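PDB 4JZA: uncharacterized protein, which probably removes the 3-phosphate from phosphatidylinositol 3-phosphate, acting as a phosphoinositide phosphatase that may alter lipid metabolism at the interface between Legionella and its host. Local coordinates for residues Glu101-Thr106 / Lys657-Gly662; Lys108-Ile113 / Glu127-Ala132; Ser700-Arg705 / Gln735-Met740. All coordinates share one frame; numbering follows the deposited sequence.

How the interactions relate
Interactions 1 and 2 share helix 95-116 and meet directly, with Phe660 CE2 3.6 Å from Ile110 CD1; their centres are about 12 Å apart. Interaction 2 is the buried one, made wholly of aliphatic side chains between consecutive helices, and in sequence it lies inside the loop closed by interaction 1. Interaction 1 is partly buried and mixed: Ile659 meets aliphatic carbons and the Phe660 ring edge a helix carbonyl, while the Glu103 carboxylate, held by His99 and Tyr670, lies near Gly662 O. Interaction 3, its centre about 41 Å from that of interaction 1 and 39 Å from that of interaction 2, joins other helices in the C-terminal family region; its aliphatic centre is edged by exposed Asn703 and Arg705.

Interaction 1: Glu101-Thr106 / Lys657-Gly662; sequences ELERFT and KNIFIG
Two donors of one residue grip the carbonyl oxygen of Leu102: the backbone N of Thr106, 3.0 Å from Leu102 O as the usual helical bond, and the hydroxyl, with Thr106 OG1 2.7 Å from Leu102 O. The hydroxyl comes from above the carbonyl plane, 33° out of it. This side-chain-to-backbone bond inside a helix fixes the rotation of Thr106, whose OG1 lies anti to its own carbonyl carbon (chi1 -53°). The helix is 95-116, backed by helices 41-62 and 74-87; against it lies the 657-662 loop, from far along the chain, joining this group of helices to the region that follows helix 643-652.

Ile659 is the side chain that the loop drives into the helix. Its CG2 lies 3.9 Å from Leu102 CG, and its CD1 is equally close to Leu102 CD2, the two side chains crossing at about a right angle; Leu102 brings its branch there with CG anti to the backbone N. On the next turn Thr106 passes obliquely, with OG1 4.0 Å from Ile659 CD1, so the bonded hydroxyl also borders an aliphatic surface.

Glu103 runs extended past Ile659 in the opposite sense. Its carboxylate is held from elsewhere, OE2 by His99 ND1 and OE1 by the hydroxyl of Tyr670, which lies beyond the unmodelled part of the loop. Gly662, poorly ordered, brings its O near this carboxylate, but both atoms are acceptors and no bond joins them.

The Phe660 ring completes the contact. Its CE1 edge meets Glu103 O at 3.4 Å, near the ring plane, while Thr106 CB comes obliquely to within 3.9 Å of Phe660 CZ.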
loop_
_atom_site.group_PDB
_atom_site.type_symbol
_atom_site.label_atom_id
_atom_site.label_comp_id
_atom_site.label_asym_id
_atom_site.label_seq_id
_atom_site.Cartn_x
_atom_site.Cartn_y
_atom_site.Cartn_z
ATOM N N GLU A 101 -20.225 1.689 7.176
ATOM C CA GLU A 101 -20.279 0.379 6.527
ATOM C C GLU A 101 -18.908 -0.100 5.972
ATOM O O GLU A 101 -18.506 -1.244 6.154
ATOM C CB GLU A 101 -21.316 0.394 5.398
ATOM C CG GLU A 101 -22.758 0.400 5.892
ATOM C CD GLU A 101 -22.979 -0.680 6.946
ATOM O OE1 GLU A 101 -22.610 -1.868 6.703
ATOM O OE2 GLU A 101 -23.477 -0.307 8.034
ATOM N N LEU A 102 -18.177 0.772 5.303
ATOM C CA LEU A 102 -16.848 0.397 4.883
ATOM C C LEU A 102 -15.993 0.032 6.049
ATOM O O LEU A 102 -15.258 -0.932 5.947
ATOM C CB LEU A 102 -16.158 1.506 4.090
ATOM C CG LEU A 102 -14.651 1.336 3.754
ATOM C CD1 LEU A 102 -14.410 0.069 2.949
ATOM C CD2 LEU A 102 -14.133 2.518 2.970
ATOM N N GLU A 103 -16.012 0.820 7.129
ATOM C CA GLU A 103 -15.138 0.511 8.289
ATOM C C GLU A 103 -15.523 -0.874 8.845
ATOM O O GLU A 103 -14.661 -1.690 9.190
ATOM C CB GLU A 103 -15.243 1.566 9.369
ATOM C CG GLU A 103 -14.578 2.919 9.094
ATOM C CD GLU A 103 -14.991 4.066 10.072
ATOM O OE1 GLU A 103 -15.472 3.773 11.166
ATOM O OE2 GLU A 103 -14.827 5.274 9.789
ATOM N N ARG A 104 -16.826 -1.159 8.868
ATOM C CA ARG A 104 -17.306 -2.407 9.418
ATOM C C ARG A 104 -16.871 -3.597 8.588
ATOM O O ARG A 104 -16.479 -4.598 9.137
ATOM C CB ARG A 104 -18.831 -2.425 9.465
ATOM C CG ARG A 104 -19.473 -1.719 10.658
ATOM C CD ARG A 104 -20.971 -2.039 10.765
ATOM N NE ARG A 104 -21.593 -1.309 11.887
ATOM C CZ ARG A 104 -22.429 -0.274 11.775
ATOM N NH1 ARG A 104 -22.784 0.191 10.576
ATOM N NH2 ARG A 104 -22.921 0.294 12.874
ATOM N N PHE A 105 -17.006 -3.488 7.272
ATOM C CA PHE A 105 -16.668 -4.566 6.346
ATOM C C PHE A 105 -15.166 -4.834 6.385
ATOM O O PHE A 105 -14.712 -5.991 6.409
ATOM C CB PHE A 105 -17.159 -4.228 4.927
ATOM C CG PHE A 105 -16.585 -5.110 3.861
ATOM C CD1 PHE A 105 -17.201 -6.298 3.525
ATOM C CD2 PHE A 105 -15.404 -4.751 3.193
ATOM C CE1 PHE A 105 -16.654 -7.117 2.551
ATOM C CE2 PHE A 105 -14.837 -5.570 2.232
ATOM C CZ PHE A 105 -15.458 -6.765 1.920
ATOM N N THR A 106 -14.398 -3.767 6.454
ATOM C CA THR A 106 -12.967 -3.920 6.426
ATOM C C THR A 106 -12.497 -4.636 7.725
ATOM O O THR A 106 -11.711 -5.583 7.694
ATOM C CB THR A 106 -12.293 -2.527 6.193
ATOM O OG1 THR A 106 -12.854 -1.877 5.027
ATOM C CG2 THR A 106 -10.813 -2.694 5.987
ATOM N N LYS A 657 -5.070 0.823 6.732
ATOM C CA LYS A 657 -4.938 1.295 8.103
ATOM C C LYS A 657 -5.624 2.623 8.292
ATOM O O LYS A 657 -6.060 2.902 9.374
ATOM C CB LYS A 657 -3.500 1.404 8.567
ATOM C CG LYS A 657 -2.650 2.417 7.859
ATOM C CD LYS A 657 -1.214 2.256 8.378
ATOM C CE LYS A 657 -0.389 3.544 8.418
ATOM N NZ LYS A 657 0.234 3.901 7.118
ATOM N N ASN A 658 -5.750 3.431 7.251
ATOM C CA ASN A 658 -6.381 4.722 7.422
ATOM C C ASN A 658 -7.864 4.715 7.183
ATOM O O ASN A 658 -8.504 5.759 7.264
ATOM C CB ASN A 658 -5.741 5.793 6.577
ATOM C CG ASN A 658 -4.308 6.031 6.941
ATOM O OD1 ASN A 658 -3.839 5.783 8.041
ATOM N ND2 ASN A 658 -3.604 6.498 6.005
ATOM N N ILE A 659 -8.426 3.558 6.901
ATOM C CA ILE A 659 -9.857 3.464 6.866
ATOM C C ILE A 659 -10.343 3.736 8.305
ATOM O O ILE A 659 -11.404 4.332 8.502
ATOM C CB ILE A 659 -10.256 2.106 6.246
ATOM C CG1 ILE A 659 -9.802 2.121 4.782
ATOM C CG2 ILE A 659 -11.751 1.814 6.361
ATOM C CD1 ILE A 659 -10.537 1.157 3.869
ATOM N N PHE A 660 -9.530 3.364 9.301
ATOM C CA PHE A 660 -9.860 3.575 10.751
ATOM C C PHE A 660 -9.347 4.889 11.371
ATOM O O PHE A 660 -9.295 5.036 12.591
ATOM C CB PHE A 660 -9.444 2.329 11.556
ATOM C CG PHE A 660 -9.950 1.102 10.923
ATOM C CD1 PHE A 660 -11.301 0.747 11.083
ATOM C CD2 PHE A 660 -9.160 0.400 10.040
ATOM C CE1 PHE A 660 -11.829 -0.341 10.439
ATOM C CE2 PHE A 660 -9.676 -0.684 9.390
ATOM C CZ PHE A 660 -11.008 -1.061 9.589
ATOM N N ILE A 661 -9.032 5.847 10.507
ATOM C CA ILE A 661 -8.631 7.200 10.895
ATOM C C ILE A 661 -9.847 8.190 11.030
ATOM O O ILE A 661 -9.720 9.211 11.680
ATOM C CB ILE A 661 -7.597 7.706 9.859
ATOM C CG1 ILE A 661 -6.334 8.314 10.488
ATOM C CG2 ILE A 661 -8.279 8.616 8.860
ATOM C CD1 ILE A 661 -5.317 8.817 9.453
ATOM N N GLY A 662 -11.020 7.896 10.454
ATOM C CA GLY A 662 -12.202 8.821 10.528
ATOM C C GLY A 662 -13.181 8.512 11.654
ATOM O O GLY A 662 -14.251 7.918 11.435
#

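Interaction 2: Lys108-Ile113 / Glu127-Ala132; sequences KLIELI and ELLNEA
Leu129 carries its side chain from helix 122-140 toward helix 95-116, and its contacts change from Ile113 near CB to Leu109 and Ile110 at the tip. Its CB lies 4.0 Å from Ile113 CD1. From there CG swings anti to the backbone N (chi1 -170°), which sends the fork back along the facing helix. At the tip CD2 touches Leu109 CD1 at 4.1 Å and, more loosely, Ile110 CG1 at 4.4 Å. The other methyl bends back, so that Leu129 CD1 sits 4.3 Å from Ile113 CD1. Leu129 is therefore received among Leu109, Ile110 and Ile113, three side chains on one face of the opposing helix, and it crosses both Leu109 and Ile113 at about a right angle.

Ile113 divides its contacts between two neighbours. Its CG1 branch lies anti to the carbonyl carbon and ends in the CD1 that meets Leu129, whereas CG2 turns the other way and packs 3.9 Å from Leu128 CD1, the two chains passing obliquely. All five residues that touch are buried, and the surface between them is purely aliphatic.

Helix 41-62 also reaches this core, with Ala55 against Leu129 and Leu59 against Ile113, and Val81 of helix 74-87 lies against Leu109. Beside this apolar contact, Asn130 OD1 accepts from Val656 N and from Arg341 NH1, tying helix 122-140 to the chain just before the 657-662 loop.

The axes of segments 108-113 and 127-132 approach to 10.1 Å, with 113° between their directions. Two consecutive helices joined by a short turn and crossing so steeply through an aliphatic core resemble an alpha-alpha corner, here packed with helices 41-62 and 74-87.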
loop_
_atom_site.group_PDB
_atom_site.type_symbol
_atom_site.label_atom_id
_atom_site.label_comp_id
_atom_site.label_asym_id
_atom_site.label_seq_id
_atom_site.Cartn_x
_atom_site.Cartn_y
_atom_site.Cartn_z
ATOM N N LYS A 108 -14.095 -6.679 9.593
ATOM C CA LYS A 108 -14.395 -8.078 9.453
ATOM C C LYS A 108 -13.315 -8.832 8.731
ATOM O O LYS A 108 -12.984 -9.898 9.161
ATOM C CB LYS A 108 -15.711 -8.300 8.758
ATOM C CG LYS A 108 -16.890 -8.115 9.696
ATOM C CD LYS A 108 -18.149 -8.509 8.948
ATOM C CE LYS A 108 -19.417 -8.183 9.712
ATOM N NZ LYS A 108 -20.538 -7.902 8.763
ATOM N N LEU A 109 -12.763 -8.295 7.651
ATOM C CA LEU A 109 -11.720 -9.004 6.909
ATOM C C LEU A 109 -10.441 -9.077 7.679
ATOM O O LEU A 109 -9.773 -10.113 7.670
ATOM C CB LEU A 109 -11.401 -8.350 5.575
ATOM C CG LEU A 109 -12.535 -8.196 4.559
ATOM C CD1 LEU A 109 -11.922 -7.798 3.241
ATOM C CD2 LEU A 109 -13.372 -9.416 4.325
ATOM N N ILE A 110 -10.077 -7.968 8.306
ATOM C CA ILE A 110 -8.812 -7.873 9.035
ATOM C C ILE A 110 -8.797 -8.918 10.147
ATOM O O ILE A 110 -7.782 -9.552 10.431
ATOM C CB ILE A 110 -8.676 -6.433 9.579
ATOM C CG1 ILE A 110 -8.344 -5.518 8.440
ATOM C CG2 ILE A 110 -7.590 -6.260 10.632
ATOM C CD1 ILE A 110 -8.887 -4.143 8.720
ATOM N N GLU A 111 -9.952 -9.093 10.773
ATOM C CA GLU A 111 -10.047 -9.918 11.947
ATOM C C GLU A 111 -9.972 -11.400 11.491
ATOM O O GLU A 111 -9.257 -12.217 12.075
ATOM C CB GLU A 111 -11.291 -9.480 12.761
ATOM C CG GLU A 111 -12.287 -10.535 13.161
ATOM C CD GLU A 111 -13.515 -10.008 13.941
ATOM O OE1 GLU A 111 -14.477 -9.448 13.297
ATOM O OE2 GLU A 111 -13.529 -10.256 15.202
ATOM N N LEU A 112 -10.691 -11.719 10.420
ATOM C CA LEU A 112 -10.614 -13.024 9.794
ATOM C C LEU A 112 -9.190 -13.370 9.368
ATOM O O LEU A 112 -8.744 -14.492 9.532
ATOM C CB LEU A 112 -11.538 -13.058 8.595
ATOM C CG LEU A 112 -11.499 -14.351 7.847
ATOM C CD1 LEU A 112 -11.868 -15.427 8.846
ATOM C CD2 LEU A 112 -12.492 -14.362 6.742
ATOM N N ILE A 113 -8.470 -12.391 8.838
ATOM C CA ILE A 113 -7.057 -12.558 8.512
ATOM C C ILE A 113 -6.200 -12.773 9.754
ATOM O O ILE A 113 -5.393 -13.679 9.795
ATOM C CB ILE A 113 -6.545 -11.372 7.699
ATOM C CG1 ILE A 113 -7.206 -11.388 6.321
ATOM C CG2 ILE A 113 -5.029 -11.405 7.549
ATOM C CD1 ILE A 113 -7.103 -10.063 5.603
ATOM N N GLU A 127 -1.614 -5.003 7.154
ATOM C CA GLU A 127 -0.617 -4.901 6.110
ATOM C C GLU A 127 -0.754 -6.010 5.100
ATOM O O GLU A 127 -0.483 -5.818 3.917
ATOM C CB GLU A 127 0.768 -4.881 6.709
ATOM C CG GLU A 127 0.979 -3.623 7.536
ATOM C CD GLU A 127 2.137 -3.704 8.545
ATOM O OE1 GLU A 127 2.781 -4.777 8.673
ATOM O OE2 GLU A 127 2.390 -2.667 9.222
ATOM N N LEU A 128 -1.161 -7.183 5.539
ATOM C CA LEU A 128 -1.401 -8.282 4.582
ATOM C C LEU A 128 -2.490 -7.953 3.545
ATOM O O LEU A 128 -2.252 -8.087 2.329
ATOM C CB LEU A 128 -1.785 -9.567 5.289
ATOM C CG LEU A 128 -0.663 -10.309 5.964
ATOM C CD1 LEU A 128 -1.240 -11.468 6.764
ATOM C CD2 LEU A 128 0.353 -10.835 4.977
ATOM N N LEU A 129 -3.653 -7.496 4.020
ATOM C CA LEU A 129 -4.724 -7.018 3.112
ATOM C C LEU A 129 -4.306 -5.835 2.178
ATOM O O LEU A 129 -4.541 -5.837 0.969
ATOM C CB LEU A 129 -5.926 -6.583 3.938
ATOM C CG LEU A 129 -7.210 -6.279 3.161
ATOM C CD1 LEU A 129 -7.629 -7.429 2.297
ATOM C CD2 LEU A 129 -8.353 -5.868 4.076
ATOM N N ASN A 130 -3.660 -4.836 2.771
ATOM C CA ASN A 130 -3.295 -3.603 2.105
ATOM C C ASN A 130 -2.379 -3.910 0.974
ATOM O O ASN A 130 -2.547 -3.404 -0.117
ATOM C CB ASN A 130 -2.613 -2.667 3.094
ATOM C CG ASN A 130 -2.339 -1.292 2.508
ATOM O OD1 ASN A 130 -3.252 -0.605 2.061
ATOM N ND2 ASN A 130 -1.065 -0.883 2.526
ATOM N N GLU A 131 -1.413 -4.780 1.241
ATOM C CA GLU A 131 -0.349 -5.178 0.250
ATOM C C GLU A 131 -0.840 -6.212 -0.730
ATOM O O GLU A 131 -0.503 -6.159 -1.907
ATOM C CB GLU A 131 0.978 -5.599 0.952
ATOM C CG GLU A 131 1.651 -4.413 1.645
ATOM C CD GLU A 131 2.732 -4.764 2.643
ATOM O OE1 GLU A 131 3.678 -5.526 2.354
ATOM O OE2 GLU A 131 2.682 -4.262 3.755
ATOM N N ALA A 132 -1.682 -7.122 -0.290
ATOM C CA ALA A 132 -2.355 -7.997 -1.258
ATOM C C ALA A 132 -3.155 -7.203 -2.273
ATOM O O ALA A 132 -3.142 -7.520 -3.424
ATOM C CB ALA A 132 -3.256 -9.021 -0.570
#

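Interaction 3: Ser700-Arg705 / Gln735-Met740; sequences SLINER and QILELM
Leu737 projects from helix 731-740 with its two methyls spread over Ile702, Asn703 and Arg705, in and after the last turn of helix 676-702. CD2 packs 3.7 Å from Ile702 CG2 and also reaches Asn703, whose OD1 is 3.6 Å away from Leu737 CD2. CD1 lies obliquely against the guanidinium, 3.3 Å from Arg705 NE, an apolar approach to a charged group with no polar bond.

Ile702 is the counterpart, sliding past Leu737 in the opposite direction. Its CD1 continues to Ile736 CG2 at 3.8 Å, where the two chains cross at about a right angle, and its CG2 faces the selenium of selenomethionine Met740, with SE 4.2 Å from Ile702 CG2. Together these residues join two helices of the mainly helical phosphoinositide phosphatase C-terminal region, where a long loop separates helix 676-702 from helix 731-740.

Asn703 and Arg705 border this aliphatic patch where it is exposed. The amide of Asn703 is held by the chain just before it, ND2 donating to His699 O, and Arg705 is bent at chi3 (55°) so that its guanidinium end comes alongside Leu737 CD1. Further out, helix 748-761 lies behind Ile736 through Ile756. Behind the other segment runs helix 794-817, where Leu701 meets Trp805 and Leu808, and Glu704 OE1 is hydrogen-bonded to Ser812 OG.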
loop_
_atom_site.group_PDB
_atom_site.type_symbol
_atom_site.label_atom_id
_atom_site.label_comp_id
_atom_site.label_asym_id
_atom_site.label_seq_id
_atom_site.Cartn_x
_atom_site.Cartn_y
_atom_site.Cartn_z
ATOM N N SER A 700 -30.359 -34.703 24.445
ATOM C CA SER A 700 -30.745 -35.830 25.303
ATOM C C SER A 700 -29.783 -35.980 26.432
ATOM O O SER A 700 -30.195 -36.086 27.587
ATOM C CB SER A 700 -30.789 -37.137 24.553
ATOM O OG SER A 700 -31.208 -36.914 23.243
ATOM N N LEU A 701 -28.496 -35.975 26.101
ATOM C CA LEU A 701 -27.457 -36.193 27.119
ATOM C C LEU A 701 -27.463 -35.139 28.266
ATOM O O LEU A 701 -27.428 -35.485 29.449
ATOM C CB LEU A 701 -26.078 -36.244 26.448
ATOM C CG LEU A 701 -24.875 -36.390 27.380
ATOM C CD1 LEU A 701 -25.054 -37.612 28.230
ATOM C CD2 LEU A 701 -23.581 -36.524 26.641
ATOM N N ILE A 702 -27.514 -33.864 27.901
ATOM C CA ILE A 702 -27.468 -32.789 28.896
ATOM C C ILE A 702 -28.683 -32.820 29.834
ATOM O O ILE A 702 -28.611 -32.431 30.978
ATOM C CB ILE A 702 -27.379 -31.438 28.184
ATOM C CG1 ILE A 702 -26.547 -30.455 28.964
ATOM C CG2 ILE A 702 -28.761 -30.893 27.836
ATOM C CD1 ILE A 702 -25.153 -30.316 28.392
ATOM N N ASN A 703 -29.806 -33.315 29.356
ATOM C CA ASN A 703 -30.984 -33.385 30.193
ATOM C C ASN A 703 -30.988 -34.574 31.130
ATOM O O ASN A 703 -31.860 -34.639 31.952
ATOM C CB ASN A 703 -32.279 -33.278 29.373
ATOM C CG ASN A 703 -32.617 -31.816 29.015
ATOM O OD1 ASN A 703 -32.934 -31.010 29.882
ATOM N ND2 ASN A 703 -32.536 -31.471 27.734
ATOM N N GLU A 704 -30.024 -35.492 31.023
ATOM C CA GLU A 704 -29.697 -36.406 32.118
ATOM C C GLU A 704 -28.686 -35.725 33.048
ATOM O O GLU A 704 -27.509 -36.066 33.076
ATOM C CB GLU A 704 -29.101 -37.711 31.593
ATOM C CG GLU A 704 -29.974 -38.467 30.608
ATOM C CD GLU A 704 -31.104 -39.264 31.254
ATOM O OE1 GLU A 704 -30.820 -40.146 32.123
ATOM O OE2 GLU A 704 -32.284 -39.012 30.846
ATOM N N ARG A 705 -29.183 -34.799 33.851
ATOM C CA ARG A 705 -28.358 -33.827 34.616
ATOM C C ARG A 705 -27.492 -34.453 35.725
ATOM O O ARG A 705 -26.490 -33.874 36.148
ATOM C CB ARG A 705 -29.247 -32.697 35.199
ATOM C CG ARG A 705 -30.311 -32.191 34.214
ATOM C CD ARG A 705 -30.999 -30.931 34.681
ATOM N NE ARG A 705 -29.993 -29.908 34.972
ATOM C CZ ARG A 705 -30.146 -28.912 35.841
ATOM N NH1 ARG A 705 -31.280 -28.783 36.521
ATOM N NH2 ARG A 705 -29.161 -28.044 36.036
ATOM N N GLN A 735 -25.107 -23.406 31.651
ATOM C CA GLN A 735 -25.247 -22.500 30.549
ATOM C C GLN A 735 -25.722 -23.119 29.261
ATOM O O GLN A 735 -26.416 -22.459 28.477
ATOM C CB GLN A 735 -23.926 -21.845 30.273
ATOM C CG GLN A 735 -23.706 -20.678 31.197
ATOM C CD GLN A 735 -22.504 -19.903 30.793
ATOM O OE1 GLN A 735 -22.437 -19.341 29.663
ATOM N NE2 GLN A 735 -21.525 -19.879 31.676
ATOM N N ILE A 736 -25.315 -24.359 29.029
ATOM C CA ILE A 736 -25.721 -25.083 27.854
ATOM C C ILE A 736 -27.154 -25.540 28.008
ATOM O O ILE A 736 -27.881 -25.479 27.065
ATOM C CB ILE A 736 -24.743 -26.222 27.531
ATOM C CG1 ILE A 736 -23.412 -25.609 27.069
ATOM C CG2 ILE A 736 -25.300 -27.087 26.430
ATOM C CD1 ILE A 736 -22.240 -26.557 27.101
ATOM N N LEU A 737 -27.594 -25.928 29.191
ATOM C CA LEU A 737 -29.050 -26.049 29.416
ATOM C C LEU A 737 -29.785 -24.748 29.118
ATOM O O LEU A 737 -30.771 -24.761 28.383
ATOM C CB LEU A 737 -29.378 -26.485 30.837
ATOM C CG LEU A 737 -29.005 -27.944 31.079
ATOM C CD1 LEU A 737 -28.683 -28.147 32.545
ATOM C CD2 LEU A 737 -30.097 -28.916 30.648
ATOM N N GLU A 738 -29.323 -23.639 29.690
ATOM C CA GLU A 738 -29.980 -22.347 29.481
ATOM C C GLU A 738 -30.170 -22.073 27.987
ATOM O O GLU A 738 -31.213 -21.587 27.574
ATOM C CB GLU A 738 -29.198 -21.184 30.123
ATOM C CG GLU A 738 -29.559 -20.749 31.557
ATOM C CD GLU A 738 -31.030 -20.404 31.788
ATOM O OE1 GLU A 738 -31.312 -19.219 32.063
ATOM O OE2 GLU A 738 -31.908 -21.291 31.737
ATOM N N LEU A 739 -29.174 -22.404 27.183
ATOM C CA LEU A 739 -29.213 -22.112 25.766
ATOM C C LEU A 739 -30.176 -23.012 25.052
ATOM O O LEU A 739 -30.700 -22.628 24.007
ATOM C CB LEU A 739 -27.846 -22.298 25.135
ATOM C CG LEU A 739 -26.885 -21.122 25.342
ATOM C CD1 LEU A 739 -25.429 -21.482 25.012
ATOM C CD2 LEU A 739 -27.327 -19.923 24.518
HETATM N N MSE A 740 -30.392 -24.205 25.599
HETATM C CA MSE A 740 -31.262 -25.205 25.001
HETATM C C MSE A 740 -32.657 -25.117 25.522
HETATM O O MSE A 740 -33.479 -25.930 25.135
HETATM C CB MSE A 740 -30.709 -26.620 25.264
HETATM C CG MSE A 740 -29.604 -26.800 24.249
HETATM SE SE MSE A 740 -28.419 -28.336 24.504
HETATM C CE MSE A 740 -29.092 -29.221 22.899
#